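Local coordinates for nitrogen regulatory protein P-II (Thiomonas intermedia, PDB 5D4N), which binds the adenine nucleotides ADP and AMP as well as bicarbonate, and probably acts as a carboxysome-associated regulator of the PII signalling family, at residues A[26-31]-A[80-85]; A[84-87]-A[92-95]. All coordinates share one frame; numbering follows the deposited sequence.

Contact 1. Residues A[26-31]-A[80-85]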
loop_
_atom_site.group_PDB
_atom_site.type_symbol
_atom_site.label_atom_id
_atom_site.label_comp_id
_atom_site.label_asym_id
_atom_site.label_seq_id
_atom_site.Cartn_x
_atom_site.Cartn_y
_atom_site.Cartn_z
ATOM N N ASP A 26 3.351 19.810 -0.716
ATOM C CA ASP A 26 3.373 21.071 0.023
ATOM C C ASP A 26 2.447 21.008 1.248
ATOM O O ASP A 26 2.836 21.503 2.302
ATOM C CB ASP A 26 2.958 22.243 -0.854
ATOM C CG ASP A 26 4.011 22.754 -1.814
ATOM O OD1 ASP A 26 5.196 22.318 -1.703
ATOM O OD2 ASP A 26 3.664 23.586 -2.664
ATOM N N LEU A 27 1.243 20.396 1.118
ATOM C CA LEU A 27 0.358 20.222 2.286
ATOM C C LEU A 27 1.036 19.365 3.337
ATOM O O LEU A 27 0.952 19.656 4.538
ATOM C CB LEU A 27 -0.960 19.543 1.898
ATOM C CG LEU A 27 -2.015 20.438 1.248
ATOM C CD1 LEU A 27 -3.285 19.637 1.008
ATOM C CD2 LEU A 27 -2.293 21.684 2.077
ATOM N N LEU A 28 1.683 18.282 2.902
ATOM C CA LEU A 28 2.367 17.403 3.862
ATOM C C LEU A 28 3.496 18.143 4.558
ATOM O O LEU A 28 3.571 18.094 5.775
ATOM C CB LEU A 28 2.895 16.130 3.191
ATOM C CG LEU A 28 1.841 15.232 2.530
ATOM C CD1 LEU A 28 2.519 14.152 1.727
ATOM C CD2 LEU A 28 0.903 14.622 3.556
ATOM N N ASP A 29 4.356 18.842 3.793
ATOM C CA ASP A 29 5.483 19.598 4.379
ATOM C C ASP A 29 5.001 20.612 5.387
ATOM O O ASP A 29 5.546 20.690 6.501
ATOM C CB ASP A 29 6.350 20.263 3.290
ATOM C CG ASP A 29 7.077 19.286 2.389
ATOM O OD1 ASP A 29 7.147 18.078 2.746
ATOM O OD2 ASP A 29 7.514 19.707 1.287
ATOM N N ARG A 30 3.951 21.367 5.017
ATOM C CA ARG A 30 3.387 22.414 5.864
ATOM C C ARG A 30 2.834 21.874 7.189
ATOM O O ARG A 30 3.062 22.466 8.238
ATOM C CB ARG A 30 2.325 23.216 5.104
ATOM C CG ARG A 30 1.573 24.254 5.960
ATOM C CD ARG A 30 2.459 25.366 6.546
ATOM N NE ARG A 30 3.235 26.086 5.530
ATOM C CZ ARG A 30 2.724 26.992 4.698
ATOM N NH1 ARG A 30 1.432 27.285 4.738
ATOM N NH2 ARG A 30 3.499 27.590 3.802
ATOM N N ALA A 31 2.135 20.742 7.137
ATOM C CA ALA A 31 1.556 20.118 8.322
ATOM C C ALA A 31 2.604 19.539 9.272
ATOM O O ALA A 31 2.284 19.226 10.423
ATOM C CB ALA A 31 0.587 19.042 7.897
ATOM N N GLU A 80 -8.496 18.178 6.101
ATOM C CA GLU A 80 -9.110 19.503 5.938
ATOM C C GLU A 80 -8.477 20.213 4.748
ATOM O O GLU A 80 -9.199 20.840 3.962
ATOM C CB GLU A 80 -8.953 20.319 7.222
ATOM C CG GLU A 80 -9.971 19.955 8.291
ATOM C CD GLU A 80 -9.668 20.474 9.687
ATOM O OE1 GLU A 80 -9.197 21.628 9.812
ATOM O OE2 GLU A 80 -9.911 19.721 10.658
ATOM N N GLY A 81 -7.159 20.030 4.582
ATOM C CA GLY A 81 -6.401 20.603 3.479
ATOM C C GLY A 81 -6.710 19.936 2.161
ATOM O O GLY A 81 -6.768 20.597 1.130
ATOM N N PHE A 82 -6.879 18.601 2.182
ATOM C CA PHE A 82 -7.173 17.821 0.985
ATOM C C PHE A 82 -8.634 17.946 0.532
ATOM O O PHE A 82 -8.906 17.757 -0.650
ATOM C CB PHE A 82 -6.709 16.352 1.118
ATOM C CG PHE A 82 -5.227 16.163 0.873
ATOM C CD1 PHE A 82 -4.695 16.255 -0.409
ATOM C CD2 PHE A 82 -4.356 15.920 1.925
ATOM C CE1 PHE A 82 -3.322 16.102 -0.629
ATOM C CE2 PHE A 82 -2.971 15.787 1.705
ATOM C CZ PHE A 82 -2.463 15.853 0.425
ATOM N N GLN A 83 -9.551 18.286 1.441
ATOM C CA GLN A 83 -10.988 18.400 1.132
ATOM C C GLN A 83 -11.379 19.269 -0.092
ATOM O O GLN A 83 -11.995 18.724 -1.023
ATOM C CB GLN A 83 -11.801 18.742 2.390
ATOM C CG GLN A 83 -13.305 18.845 2.115
ATOM C CD GLN A 83 -14.099 19.360 3.286
ATOM O OE1 GLN A 83 -13.565 19.759 4.341
ATOM N NE2 GLN A 83 -15.411 19.363 3.121
ATOM N N PRO A 84 -11.023 20.582 -0.162
ATOM C CA PRO A 84 -11.394 21.365 -1.350
ATOM C C PRO A 84 -10.748 20.790 -2.599
ATOM O O PRO A 84 -11.359 20.807 -3.659
ATOM C CB PRO A 84 -10.861 22.765 -1.043
ATOM C CG PRO A 84 -10.743 22.809 0.422
ATOM C CD PRO A 84 -10.307 21.439 0.806
ATOM N N PHE A 85 -9.539 20.219 -2.464
ATOM C CA PHE A 85 -8.867 19.626 -3.609
ATOM C C PHE A 85 -9.671 18.447 -4.148
ATOM O O PHE A 85 -9.936 18.414 -5.351
ATOM C CB PHE A 85 -7.429 19.206 -3.248
ATOM C CG PHE A 85 -6.726 18.536 -4.398
ATOM C CD1 PHE A 85 -6.141 19.287 -5.418
ATOM C CD2 PHE A 85 -6.722 17.157 -4.513
ATOM C CE1 PHE A 85 -5.512 18.651 -6.494
ATOM C CE2 PHE A 85 -6.124 16.530 -5.600
ATOM C CZ PHE A 85 -5.538 17.281 -6.589
#
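Segments 26-31 and 80-85, where Leu27 meets Gly81, run nearly antiparallel, their axes at 160° and 10.8 Å apart at closest. The CA atoms of Leu27 and Gly81 lie 6.9 Å apart. Leu27 has the largest share of the contact. Its CD1 methyl sits over the centre of the Phe82 ring, 3.7 Å from the centroid. The approach is only 2° off the ring normal, so this is a face-on CH-pi contact. All six ring carbons of Phe82 are then almost equally far from that methyl. The same CD1 also meets the backbone of Gly81, at 3.6 Å from the carbonyl O. Gly81 has no side chain to hold the leucine off. Leu27 points its CB at the opposite helix, and the outer torsion is extended (chi2 -176°), which carries CD1 across to it. Leu28 comes from another side. Its CD2 lies at the edge of the Phe82 ring, near the ring plane, 4.4 Å from CE2.

The contact joins helix 21-31 to helix 72-88, the two helices on one side of the antiparallel sheet in this ferredoxin-like PII fold. Leu28 and Phe82 also meet Ile14 on strand 7-17, so they fill the layer between helices and sheet. Helix 72-88 is kinked at Pro84, whose N has no bond to the preceding turn. With Leu27 CD1 resting on both the Phe82 ring and the Gly81 backbone, the pairing of these segments depends on dispersion and close fit rather than on polar bonds.

Contact 2. Residues A[84-87]-A[92-95]; sequences PFFE and VVFV. With ADP (adenosine-5'-diphosphate), chain D; ACT (acetate ion), chain G.
Phe86 has the largest share of this contact, and it meets Val92 and Val93 at the start of the strand. Its CB points towards the strand. With CG beside the backbone N (chi1 -70°), the ring reaches the strand's first residues. The ring approaches the backbone of Val92 obliquely, with CE1 3.8 Å from the amide N and CZ 4.1 Å from the carbonyl O. On the other side of CZ from CE1, CE2 lies near the CG2 methyl of Val93, also obliquely. The two side chains cross at about a right angle, but their modelled separation is too short to be trusted. Phe85 of the same helix places CD2 over one face of the Phe86 ring, towards its rim.

In the ferredoxin-like PII fold, helix 72-88 is followed after a short turn by strand 92-100, an edge strand of the sheet within the chain. The contact closes this helix-to-strand connection. Backbone hydrogen bonds pair Val92 with Ile15 and Phe94 with Glu13, fixing the strand beside strand 7-17.

Val92 turns its CB away from Phe86 and towards the nucleotide. Its CG1 lies 3.6 Å from C8 of the ADP adenine, and its CG2 is near the ribose. Two residues on, Phe94 brings CZ to within 3.5 Å of ADP C2, which lies at the edge of the phenyl ring. Val93 instead offers its amide N to acetate OXT, in a nearly straight bond of 3.1 Å (N-H...O 172°). The acetate is probably from the crystallisation liquor. Arg102 of the third subunit packs on Phe86 and hydrogen-bonds the acetate through NE.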
loop_
_atom_site.group_PDB
_atom_site.type_symbol
_atom_site.label_atom_id
_atom_site.label_comp_id
_atom_site.label_asym_id
_atom_site.label_seq_id
_atom_site.Cartn_x
_atom_site.Cartn_y
_atom_site.Cartn_z
ATOM N N PRO A 84 -11.023 20.582 -0.162
ATOM C CA PRO A 84 -11.394 21.365 -1.350
ATOM C C PRO A 84 -10.748 20.790 -2.599
ATOM O O PRO A 84 -11.359 20.807 -3.659
ATOM C CB PRO A 84 -10.861 22.765 -1.043
ATOM C CG PRO A 84 -10.743 22.809 0.422
ATOM C CD PRO A 84 -10.307 21.439 0.806
ATOM N N PHE A 85 -9.539 20.219 -2.464
ATOM C CA PHE A 85 -8.867 19.626 -3.609
ATOM C C PHE A 85 -9.671 18.447 -4.148
ATOM O O PHE A 85 -9.936 18.414 -5.351
ATOM C CB PHE A 85 -7.429 19.206 -3.248
ATOM C CG PHE A 85 -6.726 18.536 -4.398
ATOM C CD1 PHE A 85 -6.141 19.287 -5.418
ATOM C CD2 PHE A 85 -6.722 17.157 -4.513
ATOM C CE1 PHE A 85 -5.512 18.651 -6.494
ATOM C CE2 PHE A 85 -6.124 16.530 -5.600
ATOM C CZ PHE A 85 -5.538 17.281 -6.589
ATOM N N PHE A 86 -10.028 17.469 -3.287
ATOM C CA PHE A 86 -10.756 16.279 -3.765
ATOM C C PHE A 86 -12.214 16.528 -4.173
ATOM O O PHE A 86 -12.782 15.725 -4.920
ATOM C CB PHE A 86 -10.581 15.074 -2.830
ATOM C CG PHE A 86 -9.170 14.505 -2.866
ATOM C CD1 PHE A 86 -8.599 14.089 -4.065
ATOM C CD2 PHE A 86 -8.422 14.361 -1.698
ATOM C CE1 PHE A 86 -7.301 13.567 -4.104
ATOM C CE2 PHE A 86 -7.118 13.852 -1.741
ATOM C CZ PHE A 86 -6.566 13.458 -2.939
ATOM N N GLU A 87 -12.783 17.661 -3.773
ATOM C CA GLU A 87 -14.135 18.044 -4.211
ATOM C C GLU A 87 -14.073 18.585 -5.662
ATOM O O GLU A 87 -15.070 18.531 -6.395
ATOM C CB GLU A 87 -14.783 19.054 -3.243
ATOM C CG GLU A 87 -15.110 18.467 -1.877
ATOM N N VAL A 92 -8.318 9.955 -4.180
ATOM C CA VAL A 92 -8.848 9.420 -2.917
ATOM C C VAL A 92 -7.772 9.425 -1.849
ATOM O O VAL A 92 -6.580 9.448 -2.158
ATOM C CB VAL A 92 -9.370 7.969 -3.116
ATOM C CG1 VAL A 92 -10.612 7.904 -4.027
ATOM C CG2 VAL A 92 -8.259 7.063 -3.656
ATOM N N VAL A 93 -8.210 9.401 -0.585
ATOM C CA VAL A 93 -7.300 9.268 0.556
ATOM C C VAL A 93 -7.767 8.125 1.431
ATOM O O VAL A 93 -8.939 8.104 1.879
ATOM C CB VAL A 93 -7.102 10.554 1.392
ATOM C CG1 VAL A 93 -6.101 10.302 2.532
ATOM C CG2 VAL A 93 -6.620 11.707 0.519
ATOM N N PHE A 94 -6.850 7.167 1.694
ATOM C CA PHE A 94 -7.157 6.041 2.568
ATOM C C PHE A 94 -6.351 6.205 3.837
ATOM O O PHE A 94 -5.118 6.331 3.762
ATOM C CB PHE A 94 -6.802 4.723 1.899
ATOM C CG PHE A 94 -7.451 4.464 0.560
ATOM C CD1 PHE A 94 -8.766 4.863 0.313
ATOM C CD2 PHE A 94 -6.743 3.838 -0.465
ATOM C CE1 PHE A 94 -9.370 4.629 -0.941
ATOM C CE2 PHE A 94 -7.347 3.589 -1.692
ATOM C CZ PHE A 94 -8.656 3.966 -1.922
ATOM N N VAL A 95 -7.020 6.174 4.978
ATOM C CA VAL A 95 -6.314 6.303 6.285
ATOM C C VAL A 95 -6.178 4.922 6.896
ATOM O O VAL A 95 -7.178 4.220 7.038
ATOM C CB VAL A 95 -7.063 7.241 7.273
ATOM C CG1 VAL A 95 -6.215 7.442 8.552
ATOM C CG2 VAL A 95 -7.401 8.594 6.603
HETATM P PB ADP D . -12.644 10.424 -11.923
HETATM O O1B ADP D . -13.960 10.709 -11.441
HETATM O O2B ADP D . -12.025 11.674 -12.481
HETATM O O3B ADP D . -12.700 9.391 -13.027
HETATM P PA ADP D . -11.950 9.358 -9.199
HETATM O O1A ADP D . -11.753 10.438 -8.196
HETATM O O2A ADP D . -13.302 8.644 -8.973
HETATM O O3A ADP D . -11.757 9.887 -10.699
HETATM O "O5'" ADP D . -10.792 8.282 -9.019
HETATM C "C5'" ADP D . -9.441 8.658 -9.332
HETATM C "C4'" ADP D . -8.517 7.509 -9.018
HETATM O "O4'" ADP D . -8.612 7.186 -7.617
HETATM C "C3'" ADP D . -8.882 6.209 -9.721
HETATM O "O3'" ADP D . -8.411 6.175 -11.065
HETATM C "C2'" ADP D . -8.174 5.187 -8.829
HETATM O "O2'" ADP D . -6.787 5.211 -9.101
HETATM C "C1'" ADP D . -8.401 5.787 -7.437
HETATM N N9 ADP D . -9.574 5.214 -6.781
HETATM C C8 ADP D . -10.870 5.659 -6.837
HETATM N N7 ADP D . -11.733 4.866 -6.248
HETATM C C5 ADP D . -10.949 3.832 -5.759
HETATM C C6 ADP D . -11.257 2.685 -4.996
HETATM N N6 ADP D . -12.509 2.335 -4.659
HETATM N N1 ADP D . -10.227 1.899 -4.601
HETATM C C2 ADP D . -8.984 2.223 -4.979
HETATM N N3 ADP D . -8.579 3.257 -5.724
HETATM C C4 ADP D . -9.615 4.037 -6.071
HETATM C C ACT G . -11.928 9.782 0.775
HETATM O O ACT G . -13.182 9.998 0.921
HETATM O OXT ACT G . -11.262 9.607 -0.326
HETATM C CH3 ACT G . -11.091 9.707 2.074
#

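Contacts 1 and 2 lie along one helix, 72-88, with their centres about 10 Å apart. They share Pro84 and Phe85, but the residues that do the touching differ, and the helix turns to a second helix in one and to a strand in the other. Contact 2 borders the ADP pocket directly through Val92 and Phe94. Contact 1 is set back: the nearest atoms of the Phe82 side chain and ADP are about 12 Å apart. The nearest atoms of the Leu28 side chain and the bound AMP are about 8 Å apart. Helix 72-88 thus runs from its pairing with helix 21-31 towards the ADP pocket, where the third subunit also contributes.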